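Local coordinates for Glyoxalase/bleomycin resistance protein/dioxygenase (Sphaerobacter thermophilus, PDB 4HC5) that probably has dioxygenase activity, as a member of the glyoxalase/bleomycin resistance protein/dioxygenase superfamily, at residues Phe51-Pro56 / Gln62-Leu67; Glu109-Pro112 / Arg116-Trp119. All coordinates share one frame; numbering follows the deposited sequence.

Interaction 1 of 2, residues Phe51-Pro56 / Gln62-Leu67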
loop_
_atom_site.group_PDB
_atom_site.type_symbol
_atom_site.label_atom_id
_atom_site.label_comp_id
_atom_site.label_asym_id
_atom_site.label_seq_id
_atom_site.Cartn_x
_atom_site.Cartn_y
_atom_site.Cartn_z
ATOM N N PHE A 51 7.292 -12.227 -9.281
ATOM C CA PHE A 51 6.710 -10.949 -8.962
ATOM C C PHE A 51 5.350 -10.852 -9.667
ATOM O O PHE A 51 5.268 -10.841 -10.876
ATOM C CB PHE A 51 7.601 -9.748 -9.302
ATOM C CG PHE A 51 7.054 -8.462 -8.839
ATOM C CD1 PHE A 51 6.971 -8.160 -7.480
ATOM C CD2 PHE A 51 6.627 -7.515 -9.746
ATOM C CE1 PHE A 51 6.476 -6.958 -7.032
ATOM C CE2 PHE A 51 6.114 -6.308 -9.337
ATOM C CZ PHE A 51 6.058 -5.989 -7.944
ATOM N N VAL A 52 4.273 -10.808 -8.816
ATOM C CA VAL A 52 2.888 -10.860 -9.303
ATOM C C VAL A 52 2.173 -9.673 -8.703
ATOM O O VAL A 52 2.196 -9.431 -7.484
ATOM C CB VAL A 52 2.161 -12.179 -8.910
ATOM C CG1 VAL A 52 0.674 -12.128 -9.302
ATOM C CG2 VAL A 52 2.882 -13.426 -9.466
ATOM N N THR A 53 1.493 -8.916 -9.581
ATOM C CA THR A 53 0.643 -7.843 -9.113
ATOM C C THR A 53 -0.733 -7.836 -9.815
ATOM O O THR A 53 -0.908 -8.342 -10.921
ATOM C CB THR A 53 1.231 -6.413 -9.286
ATOM O OG1 THR A 53 1.213 -6.072 -10.667
ATOM C CG2 THR A 53 2.664 -6.244 -8.745
ATOM N N VAL A 54 -1.693 -7.218 -9.114
ATOM C CA VAL A 54 -3.044 -7.050 -9.584
ATOM C C VAL A 54 -3.477 -5.579 -9.330
ATOM O O VAL A 54 -2.953 -4.887 -8.483
ATOM C CB VAL A 54 -4.050 -8.013 -8.873
ATOM C CG1 VAL A 54 -3.836 -9.450 -9.342
ATOM C CG2 VAL A 54 -3.952 -7.905 -7.344
ATOM N N VAL A 55 -4.434 -5.118 -10.151
ATOM C CA VAL A 55 -4.868 -3.724 -10.040
ATOM C C VAL A 55 -6.392 -3.638 -10.242
ATOM O O VAL A 55 -6.926 -4.317 -11.074
ATOM C CB VAL A 55 -4.148 -2.807 -11.087
ATOM C CG1 VAL A 55 -4.606 -3.073 -12.531
ATOM C CG2 VAL A 55 -4.273 -1.331 -10.757
ATOM N N PRO A 56 -7.060 -2.751 -9.487
ATOM C CA PRO A 56 -8.442 -2.487 -9.849
ATOM C C PRO A 56 -8.533 -1.901 -11.240
ATOM O O PRO A 56 -7.673 -1.108 -11.627
ATOM C CB PRO A 56 -8.919 -1.473 -8.763
ATOM C CG PRO A 56 -7.986 -1.734 -7.594
ATOM C CD PRO A 56 -6.646 -2.033 -8.272
ATOM N N GLN A 62 -1.087 -0.612 -7.806
ATOM C CA GLN A 62 -1.223 -2.076 -7.839
ATOM C C GLN A 62 -1.066 -2.660 -6.439
ATOM O O GLN A 62 -0.558 -1.992 -5.521
ATOM C CB GLN A 62 -0.187 -2.623 -8.789
ATOM C CG GLN A 62 -0.290 -2.129 -10.222
ATOM C CD GLN A 62 0.899 -2.503 -11.099
ATOM O OE1 GLN A 62 1.645 -3.454 -10.819
ATOM N NE2 GLN A 62 1.100 -1.717 -12.162
ATOM N N VAL A 63 -1.477 -3.906 -6.285
ATOM C CA VAL A 63 -1.212 -4.701 -5.080
ATOM C C VAL A 63 -0.368 -5.919 -5.518
ATOM O O VAL A 63 -0.758 -6.673 -6.428
ATOM C CB VAL A 63 -2.535 -5.176 -4.446
ATOM C CG1 VAL A 63 -2.283 -6.139 -3.249
ATOM C CG2 VAL A 63 -3.410 -3.956 -4.060
ATOM N N ALA A 64 0.818 -6.048 -4.890
ATOM C CA ALA A 64 1.705 -7.167 -5.119
ATOM C C ALA A 64 1.222 -8.342 -4.175
ATOM O O ALA A 64 0.881 -8.137 -3.001
ATOM C CB ALA A 64 3.153 -6.785 -4.811
ATOM N N LEU A 65 1.203 -9.513 -4.805
ATOM C CA LEU A 65 0.806 -10.752 -4.091
ATOM C C LEU A 65 2.082 -11.485 -3.737
ATOM O O LEU A 65 2.588 -12.283 -4.498
ATOM C CB LEU A 65 -0.078 -11.576 -5.029
ATOM C CG LEU A 65 -1.401 -10.867 -5.505
ATOM C CD1 LEU A 65 -2.212 -11.793 -6.399
ATOM C CD2 LEU A 65 -2.210 -10.328 -4.300
ATOM N N GLY A 66 2.618 -11.126 -2.570
ATOM C CA GLY A 66 3.896 -11.628 -2.085
ATOM C C GLY A 66 3.747 -12.947 -1.296
ATOM O O GLY A 66 2.654 -13.317 -0.889
ATOM N N LEU A 67 4.867 -13.622 -1.104
ATOM C CA LEU A 67 4.929 -14.849 -0.300
ATOM C C LEU A 67 5.755 -14.631 0.948
ATOM O O LEU A 67 6.716 -13.818 0.884
ATOM C CB LEU A 67 5.539 -16.019 -1.080
ATOM C CG LEU A 67 4.701 -16.584 -2.248
ATOM C CD1 LEU A 67 5.561 -17.482 -3.127
ATOM C CD2 LEU A 67 3.435 -17.285 -1.753
#

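Interaction 2 of 2, residues Glu109-Pro112 / Arg116-Trp119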
loop_
_atom_site.group_PDB
_atom_site.type_symbol
_atom_site.label_atom_id
_atom_site.label_comp_id
_atom_site.label_asym_id
_atom_site.label_seq_id
_atom_site.Cartn_x
_atom_site.Cartn_y
_atom_site.Cartn_z
ATOM N N GLU A 109 -22.171 -0.148 6.955
ATOM C CA GLU A 109 -22.630 0.676 8.014
ATOM C C GLU A 109 -22.069 2.081 7.947
ATOM O O GLU A 109 -20.963 2.312 7.413
ATOM C CB GLU A 109 -22.144 0.044 9.299
ATOM C CG GLU A 109 -22.745 0.509 10.571
ATOM C CD GLU A 109 -22.276 -0.366 11.741
ATOM O OE1 GLU A 109 -22.517 -1.585 11.644
ATOM O OE2 GLU A 109 -21.603 0.150 12.624
HETATM N N MSE A 110 -22.837 3.050 8.384
HETATM C CA MSE A 110 -22.353 4.428 8.388
HETATM C C MSE A 110 -21.275 4.661 9.424
HETATM O O MSE A 110 -21.438 4.415 10.589
HETATM C CB MSE A 110 -23.495 5.412 8.599
HETATM C CG MSE A 110 -23.076 6.888 8.574
HETATM SE SE MSE A 110 -22.600 7.418 6.835
HETATM C CE MSE A 110 -24.349 7.406 6.050
HETATM N N MSE A 111 -20.150 5.158 8.941
HETATM C CA MSE A 111 -19.100 5.576 9.797
HETATM C C MSE A 111 -19.325 7.018 10.277
HETATM O O MSE A 111 -19.966 7.810 9.569
HETATM C CB MSE A 111 -17.754 5.519 9.077
HETATM C CG MSE A 111 -17.413 4.154 8.573
HETATM SE SE MSE A 111 -16.956 2.846 9.885
HETATM C CE MSE A 111 -18.440 1.748 9.723
ATOM N N PRO A 112 -18.739 7.364 11.410
ATOM C CA PRO A 112 -19.049 8.697 12.016
ATOM C C PRO A 112 -18.339 9.857 11.356
ATOM O O PRO A 112 -18.604 11.014 11.669
ATOM C CB PRO A 112 -18.689 8.540 13.478
ATOM C CG PRO A 112 -17.601 7.484 13.454
ATOM C CD PRO A 112 -17.985 6.518 12.356
ATOM N N ARG A 116 -20.156 5.156 4.256
ATOM C CA ARG A 116 -20.501 3.806 4.577
ATOM C C ARG A 116 -19.317 2.895 4.275
ATOM O O ARG A 116 -18.605 3.124 3.362
ATOM C CB ARG A 116 -21.754 3.395 3.847
ATOM C CG ARG A 116 -22.965 4.144 4.355
ATOM C CD ARG A 116 -24.106 3.990 3.384
ATOM N NE ARG A 116 -24.705 2.711 3.549
ATOM C CZ ARG A 116 -25.011 1.910 2.553
ATOM N NH1 ARG A 116 -24.774 2.270 1.319
ATOM N NH2 ARG A 116 -25.552 0.774 2.822
ATOM N N ALA A 117 -19.141 1.920 5.142
ATOM C CA ALA A 117 -17.957 1.040 5.094
ATOM C C ALA A 117 -18.272 -0.293 5.723
ATOM O O ALA A 117 -19.192 -0.439 6.564
ATOM C CB ALA A 117 -16.764 1.699 5.748
ATOM N N THR A 118 -17.385 -1.241 5.414
ATOM C CA THR A 118 -17.325 -2.522 6.104
ATOM C C THR A 118 -15.953 -3.136 5.918
ATOM O O THR A 118 -15.087 -2.524 5.312
ATOM C CB THR A 118 -18.492 -3.467 5.711
ATOM O OG1 THR A 118 -18.451 -4.618 6.601
ATOM C CG2 THR A 118 -18.514 -3.839 4.246
ATOM N N TRP A 119 -15.786 -4.340 6.381
ATOM C CA TRP A 119 -14.509 -5.085 6.246
ATOM C C TRP A 119 -14.738 -6.451 5.657
ATOM O O TRP A 119 -15.774 -7.095 5.895
ATOM C CB TRP A 119 -13.859 -5.331 7.622
ATOM C CG TRP A 119 -13.428 -4.043 8.326
ATOM C CD1 TRP A 119 -12.121 -3.540 8.439
ATOM C CD2 TRP A 119 -14.272 -3.085 9.063
ATOM N NE1 TRP A 119 -12.125 -2.414 9.154
ATOM C CE2 TRP A 119 -13.380 -2.084 9.598
ATOM C CE3 TRP A 119 -15.647 -2.976 9.333
ATOM C CZ2 TRP A 119 -13.867 -0.966 10.321
ATOM C CZ3 TRP A 119 -16.122 -1.900 10.123
ATOM C CH2 TRP A 119 -15.258 -0.907 10.581
#

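Interaction 1 of 2, residues Phe51-Pro56 / Gln62-Leu67
Phe51 meets Ala64 obliquely, its ring atom CE1 lying 4.0 Å from Ala64 CB. The ring gets there because CG stands anti to the backbone N (chi1 -174°), and an edge-to-face meeting with Phe41 flanks it. Val52 joins the strands through its backbone: its carbonyl O accepts the N-H of Leu65 in a nearly straight bond of 2.9 Å between Leu65 N and Val52 O. The same oxygen also receives a CA-H contact from Ala64. On the face carrying Leu65, the Val52 CG1 methyl comes within 4.1 Å of Leu65 CD1, the two side chains meeting obliquely.

Thr53 forms a non-hydrogen-bonded antiparallel pair with Ala64, their CA atoms just 4.2 Å apart. Its hydroxyl turns to Gln62: OG1 donates to Gln62 OE1 over 2.7 Å, coming in from above the amide's carbonyl plane. With chi1 at 72°, OG1 sits between backbone N and carbonyl carbon, where it can also take up the N-H of Phe41 from strand 38-46; thus two bonds grip one buried oxygen. This is a beta hairpin at the centre of a four-stranded mixed sheet, the first of two such sheets with the same strand order, as expected of the paired βαβββ units of the vicinal oxygen chelate fold.

Val54 and Val63 make a hydrogen-bonded pair, closed by Val54 N to Val63 O at 2.9 Å and by Val63 N to Val54 O at 2.8 Å. Val54 CG1 touches the same Leu65 methyl as Val52 does, here with the side chains roughly at right angles, and Leu28 of helix 24-34 covers both valines. Val55 closes the row on the face of Thr53, its CB resting 4.0 Å from CG of the extended Gln62 chain.

Interaction 2 of 2, residues Glu109-Pro112 / Arg116-Trp119
Glu109 and Ala117 form a hydrogen-bonded antiparallel pair that fastens the end of this hairpin: Glu109 N reaches Ala117 O at 3.0 Å, and Ala117 N returns to Glu109 O at 2.9 Å. Glu109 O also takes a CA-H contact from Arg116.

The buried side is that of Ala117 and the selenomethionine Met111, which lays its CG 3.8 Å from Ala117 CB. CG beside the backbone N (chi1 -59°) and a bend at chi2 (-71°) carry SE along the strand toward Trp119. In the conformer of Trp119 described, one of two deposited, SE lies 4.2 Å from CH2 in an oblique Met-aromatic contact, which may not hold for the other.

The Met110-Arg116 side is open to solvent. These residues make a non-hydrogen-bonded pair, and the exposed selenomethionine Met110 crosses the arginine at about a right angle, its CE 3.9 Å from Arg116 CG. Met110 thus meets the aliphatic part of the arginine, while NH2 forms a salt bridge with Asp91 of helix 90-99.

Strand 116-121 lies between 103-110 and 126-132: Phe129 and Val131 pack against Ala117, and backbone bonds join Arg116 to Glu132 and Thr118 to Leu130.

In the fold
Interactions 1 and 2 both join neighbouring antiparallel strands of a hairpin, but not equivalent ones: strands 49-55 and 62-66 are the third and fourth in chain order of their four-stranded sheet, 103-110 and 116-121 the second and third of theirs. Interaction 1 is buried, its centre about 8 Å from the centre of the chain, and relies on branched aliphatic groups and one internal polar pair; the second subunit also packs against it. Interaction 2 has its centre about 18 Å from the centre of the chain, at a hairpin end with selenomethionines and charged groups. The two contacts lie on opposite sides of the chain's centre and do not touch.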